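CocE/NonD family hydrolase (Staphylococcus aureus subsp. aureus COL, PDB 3III) probably hydrolyses ester or amide bonds, as an alpha/beta-hydrolase of the CocE/NonD family related to the X-Pro dipeptidyl-peptidases. Local coordinates at residues E307-E310 and R311-S314; F315-F318 and Y319-E323; R338-F341 and Y342-E345. All coordinates share one frame; numbering follows the deposited sequence.

Interaction 1. Residues E307-E310 and R311-S314; sequences ENLE and RQKS
Glu307 to Ser314 form two turns of one alpha-helix, where the amide nitrogens of Arg311, Gln312, Lys313 and Ser314 bond to the carbonyl oxygens of Glu307, Asn308, Leu309 and Glu310. The chief side-chain link is between Asn308 and Arg311, three residues apart. A bend at chi3 (-36°) turns the NE-NH2 side of Arg311 to the amide oxygen, and it grips that single atom twice: Arg311 NH2 lies 2.8 Å from Asn308 OD1, almost in line with the C=O bond, and Arg311 NE lies 3.0 Å from Asn308 OD1. The oxygen sits in the guanidinium plane, with the amide twisted 43° against it. This i/i+3 pairing runs along helix 306-319, which packs against the central alpha/beta-hydrolase sheet. Tyr293 on strand 290-295 makes a cation-pi contact with Arg311, while Asn308 ND2 bonds to Ser302 O. Glu307 OE2 stays 4.3 Å from Arg311 NH2, too far for a salt bridge. On another flank, Leu309 CD2 lies 3.7 Å from Gln312 NE2; the amide oxygen of Gln312 bonds to Asn166. Glu310 and Lys313 run alongside each other, but their charged ends pair with Arg306 and Asp317 respectively.

Interaction 2. Residues F315-F318 and Y319-E323; sequences FFDF and YLKEE
Phe318 turns its ring edge onto a face of Tyr319, with Phe318 CD2 3.4 Å above the tyrosine plane and over its centre; the planes stand 70° apart. Water 3 lies over one face of the Phe318 ring and donates to both Phe318 O and Glu323 O. Tyr319 in turn directs its own edge at the face of Phe315 in an offset edge-to-face pair, with centroids 5.1 Å apart, so the three rings form an aromatic cluster. Phe315 and Phe318 both carry CG anti to the backbone N (chi1 173° and -170°), whereas Tyr319 has it beside the N, which brings its ring between the other two. Phe316 faces a different neighbour: Leu320 CD1 sits 3.6 Å from the Phe316 ring centroid, a CH-pi contact over the face.

Here the helix ends. Phe316 O takes two amides, those of Leu320 and Lys321, and Glu322 then adopts positive phi, turning the chain back so that Glu323 N reaches Asp317 O at 3.0 Å. Water 1 joins Asp317 to Glu323, donating to Asp317 OD2 and Glu323 OE2; a similar link from Asp317 OD1 through water 2 to Lys321 NZ is doubtful, the water lying too close to the nitrogen. Asp317 OD1 also bonds to the hydroxyl of Tyr118; with the Lys313 salt bridge this probably favours the charged carboxylate. Lys321 NZ bonds to Asn116 O.

Trp327 meets Phe315 edge-to-face. Beneath this end of helix 306-319 lies the central sheet: Phe315 and Tyr319 rest on strands 186-192 and 290-295, Phe316 spans strands 186-192 and 67-74, and Leu320 reaches Pro68 on strand 67-74.

Interaction 3. Residues R338-F341 and Y342-E345; sequences RDQF and YKGE
A classic beta bulge and a type II turn shape this hairpin end, where Asp339 and Gln340 together face Lys343 and the chain passes from strand 333-338 into strand 343-349. Both bulge amides converge on one carbonyl: Asp339 N is 2.9 Å and Gln340 N 3.1 Å from Lys343 O. In return Lys343 N bonds to Gln340 O at 3.0 Å, although the donor lies well above the carbonyl plane. Before the bulge, Arg338 and Gly344 make a non-hydrogen-bonded antiparallel pair with CA atoms 4.3 Å apart. The turn itself runs from Gln340 to Lys343, and Tyr342 takes the positive phi (56°) of its third position.

The two residues at the corner, Phe341 and Tyr342, lay their rings alongside each other, pointing the same way. Tyr342 CD1 stands over one face of Phe341, toward the rim, 3.6 Å from Phe341 CE2; the planes are inclined at 32°. Both rings touch Pro442 on strand 441-443, while the hydroxyl of Tyr342 bonds to Glu301 and to the backbone N of Lys298. The guanidinium of Arg338 bonds to Thr501, Val452 and Gly500, linking the hairpin to strands 490-503 and 447-458.

Asp339 and Lys343 form a salt bridge beside the bulge. Lys431 takes the other oxygen, Asp339 OD1. The lysine chain runs extended to CE, then bends (chi4 -71°), which sets Lys343 NZ 2.8 Å from Asp339 OD2, on the anti lone pair of that oxygen.

Overall arrangement
Along the chain the three contacts come in order. Interactions 1 and 2 adjoin in sequence and divide helix 306-319 between them: the first covers its body, the second its C-terminal end and exit, with centres 12 Å apart. Both press this helix onto the central sheet, sharing strands 186-192 and 290-295. The chain then runs through strand 333-338 to interaction 3, whose centre is 22 Å from that of interaction 1 and 32 Å from that of interaction 2. That hairpin adds strand 343-349 as one of the two outermost strands of the same sheet and meets strands 447-458 and 490-503 of the antiparallel sheets, so the series leads from the helix-covered part to that edge.

Interaction 1. Residues E307-E310 and R311-S314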
ATOM      1  N   GLU A 307       7.747  15.341  10.877  1.00  8.62           N
ATOM      2  CA  GLU A 307       8.781  15.361   9.854  1.00  9.68           C
ATOM      3  C   GLU A 307       8.249  15.043   8.476  1.00  9.20           C
ATOM      4  O   GLU A 307       8.799  15.567   7.508  1.00  9.44           O
ATOM      5  CB  GLU A 307       9.973  14.443  10.164  1.00 10.77           C
ATOM      6  CG  GLU A 307       9.650  13.039  10.262  1.00 16.30           C
ATOM      7  CD  GLU A 307      10.936  12.176  10.419  1.00 23.00           C
ATOM      8  OE1 GLU A 307      11.968  12.684  10.871  1.00 16.45           O
ATOM      9  OE2 GLU A 307      10.862  10.984  10.081  1.00 28.28           O
ATOM     10  N   ASN A 308       7.211  14.177   8.376  1.00  8.72           N
ATOM     11  CA  ASN A 308       6.673  13.834   7.055  1.00  7.06           C
ATOM     12  C   ASN A 308       5.712  14.866   6.534  1.00  7.90           C
ATOM     13  O   ASN A 308       5.630  15.096   5.299  1.00  6.90           O
ATOM     14  CB  ASN A 308       6.122  12.383   7.068  1.00  8.13           C
ATOM     15  CG  ASN A 308       7.254  11.357   7.199  1.00 10.35           C
ATOM     16  OD1 ASN A 308       8.345  11.587   6.680  1.00 12.41           O
ATOM     17  ND2 ASN A 308       7.037  10.292   7.966  1.00  6.78           N
ATOM     18  N   LEU A 309       5.012  15.567   7.440  1.00  7.94           N
ATOM     19  CA  LEU A 309       4.230  16.741   7.001  1.00  7.08           C
ATOM     20  C   LEU A 309       5.185  17.801   6.451  1.00  7.88           C
ATOM     21  O   LEU A 309       4.885  18.465   5.485  1.00  7.94           O
ATOM     22  CB  LEU A 309       3.353  17.296   8.141  1.00  8.07           C
ATOM     23  CG  LEU A 309       2.261  16.365   8.651  1.00  8.51           C
ATOM     24  CD1 LEU A 309       1.475  17.030   9.843  1.00  7.95           C
ATOM     25  CD2 LEU A 309       1.327  16.006   7.532  1.00  9.21           C
ATOM     26  N   GLU A 310       6.356  17.991   7.083  1.00  7.04           N
ATOM     27  CA  GLU A 310       7.250  19.009   6.625  1.00  7.04           C
ATOM     28  C   GLU A 310       7.842  18.589   5.248  1.00  6.23           C
ATOM     29  O   GLU A 310       8.078  19.440   4.383  1.00  5.90           O
ATOM     30  CB  GLU A 310       8.368  19.325   7.642  1.00  7.20           C
ATOM     31  CG  GLU A 310       7.977  19.908   8.991  1.00  7.72           C
ATOM     32  CD  GLU A 310       7.495  21.333   8.874  1.00 11.52           C
ATOM     33  OE1 GLU A 310       8.035  22.075   8.004  1.00  8.28           O
ATOM     34  OE2 GLU A 310       6.587  21.684   9.633  1.00 11.41           O
ATOM     35  N   ARG A 311       8.039  17.294   5.047  1.00  7.58           N
ATOM     36  CA  ARG A 311       8.556  16.775   3.764  1.00  8.87           C
ATOM     37  C   ARG A 311       7.525  17.022   2.651  1.00  7.90           C
ATOM     38  O   ARG A 311       7.865  17.541   1.563  1.00  9.16           O
ATOM     39  CB  ARG A 311       8.898  15.282   3.931  1.00 10.85           C
ATOM     40  CG  ARG A 311       9.397  14.556   2.660  1.00 13.51           C
ATOM     41  CD  ARG A 311       9.297  13.039   2.774  1.00 19.42           C
ATOM     42  NE  ARG A 311       9.587  12.549   4.103  1.00 21.96           N
ATOM     43  CZ  ARG A 311      10.807  12.334   4.580  1.00 22.72           C
ATOM     44  NH1 ARG A 311      11.832  12.576   3.786  1.00 24.29           N
ATOM     45  NH2 ARG A 311      10.986  11.924   5.871  1.00 16.00           N
ATOM     46  N   GLN A 312       6.288  16.665   2.938  1.00  8.73           N
ATOM     47  CA  GLN A 312       5.136  16.907   2.016  1.00  8.20           C
ATOM     48  C   GLN A 312       5.056  18.375   1.649  1.00  8.33           C
ATOM     49  O   GLN A 312       4.847  18.723   0.484  1.00  8.08           O
ATOM     50  CB  GLN A 312       3.805  16.474   2.627  1.00  7.61           C
ATOM     51  CG  GLN A 312       3.597  14.966   2.908  1.00  7.26           C
ATOM     52  CD  GLN A 312       2.396  14.720   3.829  1.00  9.81           C
ATOM     53  OE1 GLN A 312       1.322  15.303   3.645  1.00  8.58           O
ATOM     54  NE2 GLN A 312       2.558  13.824   4.787  1.00  8.52           N
ATOM     55  N   LYS A 313       5.215  19.232   2.662  1.00  8.51           N
ATOM     56  CA  LYS A 313       5.081  20.664   2.467  1.00  8.57           C
ATOM     57  C   LYS A 313       6.257  21.204   1.631  1.00  8.43           C
ATOM     58  O   LYS A 313       6.067  22.066   0.797  1.00  6.96           O
ATOM     59  CB  LYS A 313       4.972  21.403   3.836  1.00  8.68           C
ATOM     60  CG  LYS A 313       4.869  22.971   3.730  1.00 10.63           C
ATOM     61  CD  LYS A 313       4.656  23.604   5.158  1.00 13.96           C
ATOM     62  CE  LYS A 313       5.802  24.496   5.540  1.00 20.30           C
ATOM     63  NZ  LYS A 313       6.116  25.615   4.477  1.00 17.45           N
ATOM     64  N   SER A 314       7.462  20.680   1.840  1.00  8.08           N
ATOM     65  CA  SER A 314       8.589  21.142   1.079  1.00  8.68           C
ATOM     66  C   SER A 314       8.386  20.818  -0.437  1.00  8.39           C
ATOM     67  O   SER A 314       8.640  21.662  -1.299  1.00  7.79           O
ATOM     68  CB  SER A 314       9.907  20.564   1.617  1.00  9.42           C
ATOM     69  OG  SER A 314      10.962  20.952   0.706  1.00 11.83           O
TER

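Interaction 2. Residues F315-F318 and Y319-E323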
ATOM      1  N   PHE A 315       7.864  19.633  -0.714  1.00  6.85           N
ATOM      2  CA  PHE A 315       7.562  19.172  -2.084  1.00  7.67           C
ATOM      3  C   PHE A 315       6.481  20.052  -2.703  1.00  7.46           C
ATOM      4  O   PHE A 315       6.647  20.560  -3.816  1.00  8.08           O
ATOM      5  CB  PHE A 315       7.128  17.716  -2.003  1.00  7.11           C
ATOM      6  CG  PHE A 315       6.629  17.102  -3.282  1.00  7.60           C
ATOM      7  CD1 PHE A 315       7.493  16.818  -4.344  1.00  9.24           C
ATOM      8  CD2 PHE A 315       5.292  16.740  -3.394  1.00  6.42           C
ATOM      9  CE1 PHE A 315       7.011  16.195  -5.496  1.00  6.33           C
ATOM     10  CE2 PHE A 315       4.802  16.116  -4.538  1.00  6.99           C
ATOM     11  CZ  PHE A 315       5.684  15.838  -5.607  1.00  8.88           C
ATOM     12  N   PHE A 316       5.424  20.300  -1.951  1.00  7.12           N
ATOM     13  CA  PHE A 316       4.333  21.138  -2.464  1.00  8.15           C
ATOM     14  C   PHE A 316       4.713  22.623  -2.564  1.00  7.85           C
ATOM     15  O   PHE A 316       4.214  23.294  -3.436  1.00  9.00           O
ATOM     16  CB  PHE A 316       3.056  20.979  -1.638  1.00  7.57           C
ATOM     17  CG  PHE A 316       2.160  19.808  -2.038  1.00  8.67           C
ATOM     18  CD1 PHE A 316       2.414  18.995  -3.120  1.00  8.95           C
ATOM     19  CD2 PHE A 316       1.026  19.523  -1.256  1.00  6.34           C
ATOM     20  CE1 PHE A 316       1.550  17.918  -3.448  1.00  8.93           C
ATOM     21  CE2 PHE A 316       0.137  18.535  -1.601  1.00  8.24           C
ATOM     22  CZ  PHE A 316       0.414  17.697  -2.702  1.00 10.54           C
ATOM     23  N   ASP A 317       5.564  23.133  -1.673  1.00  8.17           N
ATOM     24  CA  ASP A 317       6.004  24.513  -1.786  1.00  7.76           C
ATOM     25  C   ASP A 317       6.789  24.655  -3.093  1.00  7.05           C
ATOM     26  O   ASP A 317       6.674  25.687  -3.807  1.00  5.93           O
ATOM     27  CB  ASP A 317       6.935  24.923  -0.636  1.00  6.97           C
ATOM     28  CG  ASP A 317       6.230  25.131   0.694  1.00 10.44           C
ATOM     29  OD1 ASP A 317       4.976  25.225   0.766  1.00 11.29           O
ATOM     30  OD2 ASP A 317       6.994  25.246   1.662  1.00 12.52           O
ATOM     31  N   PHE A 318       7.568  23.621  -3.443  1.00  6.20           N
ATOM     32  CA  PHE A 318       8.290  23.686  -4.742  1.00  6.57           C
ATOM     33  C   PHE A 318       7.318  23.632  -5.918  1.00  7.80           C
ATOM     34  O   PHE A 318       7.427  24.437  -6.832  1.00 10.52           O
ATOM     35  CB  PHE A 318       9.314  22.562  -4.841  1.00  6.61           C
ATOM     36  CG  PHE A 318      10.255  22.687  -5.994  1.00  6.50           C
ATOM     37  CD1 PHE A 318      11.444  23.367  -5.852  1.00  4.93           C
ATOM     38  CD2 PHE A 318       9.961  22.104  -7.220  1.00  9.84           C
ATOM     39  CE1 PHE A 318      12.361  23.516  -6.953  1.00  7.68           C
ATOM     40  CE2 PHE A 318      10.881  22.211  -8.305  1.00 11.78           C
ATOM     41  CZ  PHE A 318      12.070  22.910  -8.148  1.00  9.34           C
ATOM     42  N   TYR A 319       6.406  22.652  -5.931  1.00  8.60           N
ATOM     43  CA  TYR A 319       5.571  22.394  -7.117  1.00  8.62           C
ATOM     44  C   TYR A 319       4.287  23.218  -7.184  1.00  8.83           C
ATOM     45  O   TYR A 319       3.862  23.546  -8.287  1.00  8.05           O
ATOM     46  CB  TYR A 319       5.296  20.867  -7.353  1.00  8.68           C
ATOM     47  CG  TYR A 319       6.537  20.166  -7.799  1.00  8.44           C
ATOM     48  CD1 TYR A 319       7.078  20.398  -9.055  1.00 10.58           C
ATOM     49  CD2 TYR A 319       7.251  19.379  -6.918  1.00  9.07           C
ATOM     50  CE1 TYR A 319       8.254  19.825  -9.435  1.00 12.07           C
ATOM     51  CE2 TYR A 319       8.423  18.798  -7.285  1.00  9.29           C
ATOM     52  CZ  TYR A 319       8.938  19.024  -8.547  1.00  9.85           C
ATOM     53  OH  TYR A 319      10.162  18.502  -8.912  1.00  8.21           O
ATOM     54  N   LEU A 320       3.650  23.501  -6.044  1.00  7.62           N
ATOM     55  CA  LEU A 320       2.397  24.221  -6.051  1.00  7.58           C
ATOM     56  C   LEU A 320       2.582  25.717  -5.791  1.00  8.31           C
ATOM     57  O   LEU A 320       1.825  26.513  -6.332  1.00  8.01           O
ATOM     58  CB  LEU A 320       1.429  23.648  -5.031  1.00  8.02           C
ATOM     59  CG  LEU A 320       1.136  22.153  -5.137  1.00  7.36           C
ATOM     60  CD1 LEU A 320       0.022  21.705  -4.069  1.00  4.71           C
ATOM     61  CD2 LEU A 320       0.642  21.787  -6.567  1.00  5.41           C
ATOM     62  N   LYS A 321       3.563  26.102  -4.959  1.00  8.07           N
ATOM     63  CA  LYS A 321       3.836  27.529  -4.738  1.00  8.33           C
ATOM     64  C   LYS A 321       4.896  28.027  -5.707  1.00  8.84           C
ATOM     65  O   LYS A 321       5.096  29.236  -5.820  1.00  6.47           O
ATOM     66  CB  LYS A 321       4.287  27.822  -3.293  1.00  8.64           C
ATOM     67  CG  LYS A 321       3.166  27.648  -2.279  1.00  9.30           C
ATOM     68  CD  LYS A 321       3.535  28.118  -0.913  1.00 11.51           C
ATOM     69  CE  LYS A 321       2.320  28.105   0.028  1.00 10.80           C
ATOM     70  NZ  LYS A 321       2.644  28.619   1.379  1.00 11.87           N
ATOM     71  N   GLU A 322       5.567  27.111  -6.413  1.00  9.29           N
ATOM     72  CA  GLU A 322       6.660  27.482  -7.306  1.00 10.91           C
ATOM     73  C   GLU A 322       7.780  28.247  -6.621  1.00 10.81           C
ATOM     74  O   GLU A 322       8.347  29.180  -7.149  1.00 10.25           O
ATOM     75  CB  GLU A 322       6.130  28.209  -8.551  1.00 11.99           C
ATOM     76  CG  GLU A 322       5.057  27.370  -9.231  1.00 15.26           C
ATOM     77  CD  GLU A 322       4.513  27.916 -10.532  1.00 19.59           C
ATOM     78  OE1 GLU A 322       5.200  28.659 -11.228  1.00 23.28           O
ATOM     79  OE2 GLU A 322       3.415  27.529 -10.913  1.00 21.83           O
ATOM     80  N   GLU A 323       8.087  27.829  -5.404  1.00 11.50           N
ATOM     81  CA  GLU A 323       9.142  28.424  -4.607  1.00 12.92           C
ATOM     82  C   GLU A 323      10.462  27.726  -4.916  1.00 13.53           C
ATOM     83  O   GLU A 323      10.517  26.497  -5.136  1.00 12.48           O
ATOM     84  CB  GLU A 323       8.728  28.307  -3.144  1.00 14.86           C
ATOM     85  CG  GLU A 323       9.665  28.809  -2.132  1.00 19.74           C
ATOM     86  CD  GLU A 323       9.153  28.530  -0.704  1.00 20.64           C
ATOM     87  OE1 GLU A 323       7.901  28.527  -0.473  1.00 18.76           O
ATOM     88  OE2 GLU A 323      10.022  28.265   0.141  1.00 29.82           O
TER
HETATM   89  O   HOH W   1       9.687  25.540   1.294  1.00 18.70           O
HETATM   90  O   HOH W   2       4.412  27.274   2.310  1.00 20.03           O
HETATM   91  O   HOH W   3       9.863  25.946  -7.907  1.00 19.90           O

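Interaction 3. Residues R338-F341 and Y342-E345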
ATOM      1  N   ARG A 338      15.537  -1.986   8.328  1.00  6.46           N
ATOM      2  CA  ARG A 338      14.962  -2.346   9.630  1.00  6.91           C
ATOM      3  C   ARG A 338      15.953  -3.286  10.329  1.00  7.78           C
ATOM      4  O   ARG A 338      16.430  -4.210   9.714  1.00  6.69           O
ATOM      5  CB  ARG A 338      13.656  -3.090   9.456  1.00  6.86           C
ATOM      6  CG  ARG A 338      12.588  -2.298   8.777  1.00  6.65           C
ATOM      7  CD  ARG A 338      11.344  -3.123   8.482  1.00  7.19           C
ATOM      8  NE  ARG A 338      11.710  -4.243   7.629  1.00  7.70           N
ATOM      9  CZ  ARG A 338      10.895  -5.239   7.279  1.00 10.52           C
ATOM     10  NH1 ARG A 338       9.599  -5.246   7.625  1.00  8.76           N
ATOM     11  NH2 ARG A 338      11.369  -6.216   6.506  1.00  9.46           N
ATOM     12  N   ASP A 339      16.188  -3.095  11.617  1.00  6.80           N
ATOM     13  CA  ASP A 339      16.969  -4.037  12.414  1.00  7.66           C
ATOM     14  C   ASP A 339      16.057  -4.823  13.407  1.00  8.15           C
ATOM     15  O   ASP A 339      16.093  -6.077  13.436  1.00  7.16           O
ATOM     16  CB  ASP A 339      18.029  -3.293  13.211  1.00  8.08           C
ATOM     17  CG  ASP A 339      18.842  -4.252  14.112  1.00 11.45           C
ATOM     18  OD1 ASP A 339      18.935  -5.467  13.790  1.00  9.76           O
ATOM     19  OD2 ASP A 339      19.346  -3.785  15.127  1.00 12.53           O
ATOM     20  N   GLN A 340      15.274  -4.078  14.196  1.00  7.52           N
ATOM     21  CA  GLN A 340      14.247  -4.619  15.079  1.00  9.04           C
ATOM     22  C   GLN A 340      12.975  -3.754  14.935  1.00  8.54           C
ATOM     23  O   GLN A 340      12.953  -2.775  14.164  1.00  7.26           O
ATOM     24  CB  GLN A 340      14.700  -4.658  16.557  1.00  9.99           C
ATOM     25  CG  GLN A 340      15.914  -5.500  16.889  1.00 13.61           C
ATOM     26  CD  GLN A 340      15.591  -6.881  17.538  1.00 21.62           C
ATOM     27  OE1 GLN A 340      14.528  -7.088  18.204  1.00 23.64           O
ATOM     28  NE2 GLN A 340      16.519  -7.852  17.340  1.00 21.62           N
ATOM     29  N   PHE A 341      11.949  -4.092  15.710  1.00  7.94           N
ATOM     30  CA  PHE A 341      10.655  -3.386  15.700  1.00  7.67           C
ATOM     31  C   PHE A 341      10.955  -1.940  16.075  1.00  8.33           C
ATOM     32  O   PHE A 341      11.478  -1.660  17.191  1.00  8.04           O
ATOM     33  CB  PHE A 341       9.669  -4.057  16.705  1.00  7.79           C
ATOM     34  CG  PHE A 341       8.375  -3.331  16.872  1.00  5.96           C
ATOM     35  CD1 PHE A 341       7.301  -3.600  16.066  1.00  7.57           C
ATOM     36  CD2 PHE A 341       8.256  -2.349  17.828  1.00  9.67           C
ATOM     37  CE1 PHE A 341       6.100  -2.885  16.186  1.00  9.43           C
ATOM     38  CE2 PHE A 341       7.073  -1.603  17.958  1.00  9.84           C
ATOM     39  CZ  PHE A 341       5.976  -1.900  17.152  1.00  9.05           C
ATOM     40  N   TYR A 342      10.594  -1.011  15.191  1.00  7.74           N
ATOM     41  CA  TYR A 342      10.831   0.449  15.478  1.00  8.35           C
ATOM     42  C   TYR A 342      12.287   0.787  15.779  1.00  7.92           C
ATOM     43  O   TYR A 342      12.601   1.724  16.570  1.00  9.85           O
ATOM     44  CB  TYR A 342       9.881   0.917  16.583  1.00  7.49           C
ATOM     45  CG  TYR A 342       8.607   1.481  15.970  1.00  7.50           C
ATOM     46  CD1 TYR A 342       7.754   0.673  15.211  1.00  5.52           C
ATOM     47  CD2 TYR A 342       8.308   2.856  16.075  1.00  8.57           C
ATOM     48  CE1 TYR A 342       6.597   1.181  14.609  1.00  7.04           C
ATOM     49  CE2 TYR A 342       7.153   3.382  15.440  1.00 10.08           C
ATOM     50  CZ  TYR A 342       6.278   2.508  14.764  1.00  7.98           C
ATOM     51  OH  TYR A 342       5.123   3.013  14.138  1.00  8.49           O
ATOM     52  N   LYS A 343      13.179   0.040  15.146  1.00  7.48           N
ATOM     53  CA  LYS A 343      14.629   0.311  15.277  1.00  8.57           C
ATOM     54  C   LYS A 343      15.233   0.055  13.910  1.00  7.90           C
ATOM     55  O   LYS A 343      15.228  -1.077  13.402  1.00  7.88           O
ATOM     56  CB  LYS A 343      15.290  -0.570  16.295  1.00  8.45           C
ATOM     57  CG  LYS A 343      16.791  -0.286  16.468  1.00 10.65           C
ATOM     58  CD  LYS A 343      17.488  -1.417  17.200  1.00 12.46           C
ATOM     59  CE  LYS A 343      18.981  -1.126  17.450  1.00 12.58           C
ATOM     60  NZ  LYS A 343      19.745  -1.184  16.172  1.00 14.04           N
ATOM     61  N   GLY A 344      15.772   1.094  13.312  1.00  8.48           N
ATOM     62  CA  GLY A 344      16.452   0.957  12.004  1.00  8.81           C
ATOM     63  C   GLY A 344      17.192   2.201  11.616  1.00 11.13           C
ATOM     64  O   GLY A 344      17.216   3.176  12.382  1.00 13.84           O
ATOM     65  N   GLU A 345      17.793   2.195  10.434  1.00 11.13           N
ATOM     66  CA  GLU A 345      18.610   3.299   9.975  1.00 11.38           C
ATOM     67  C   GLU A 345      18.071   3.707   8.605  1.00 10.86           C
ATOM     68  O   GLU A 345      17.782   2.851   7.756  1.00  9.81           O
ATOM     69  CB  GLU A 345      20.057   2.782   9.879  1.00 12.18           C
ATOM     70  CG  GLU A 345      20.985   3.692   9.163  1.00 17.16           C
ATOM     71  CD  GLU A 345      22.460   3.189   9.072  1.00 20.50           C
ATOM     72  OE1 GLU A 345      22.777   1.986   9.300  1.00 20.63           O
ATOM     73  OE2 GLU A 345      23.277   4.047   8.722  1.00 21.13           O
TER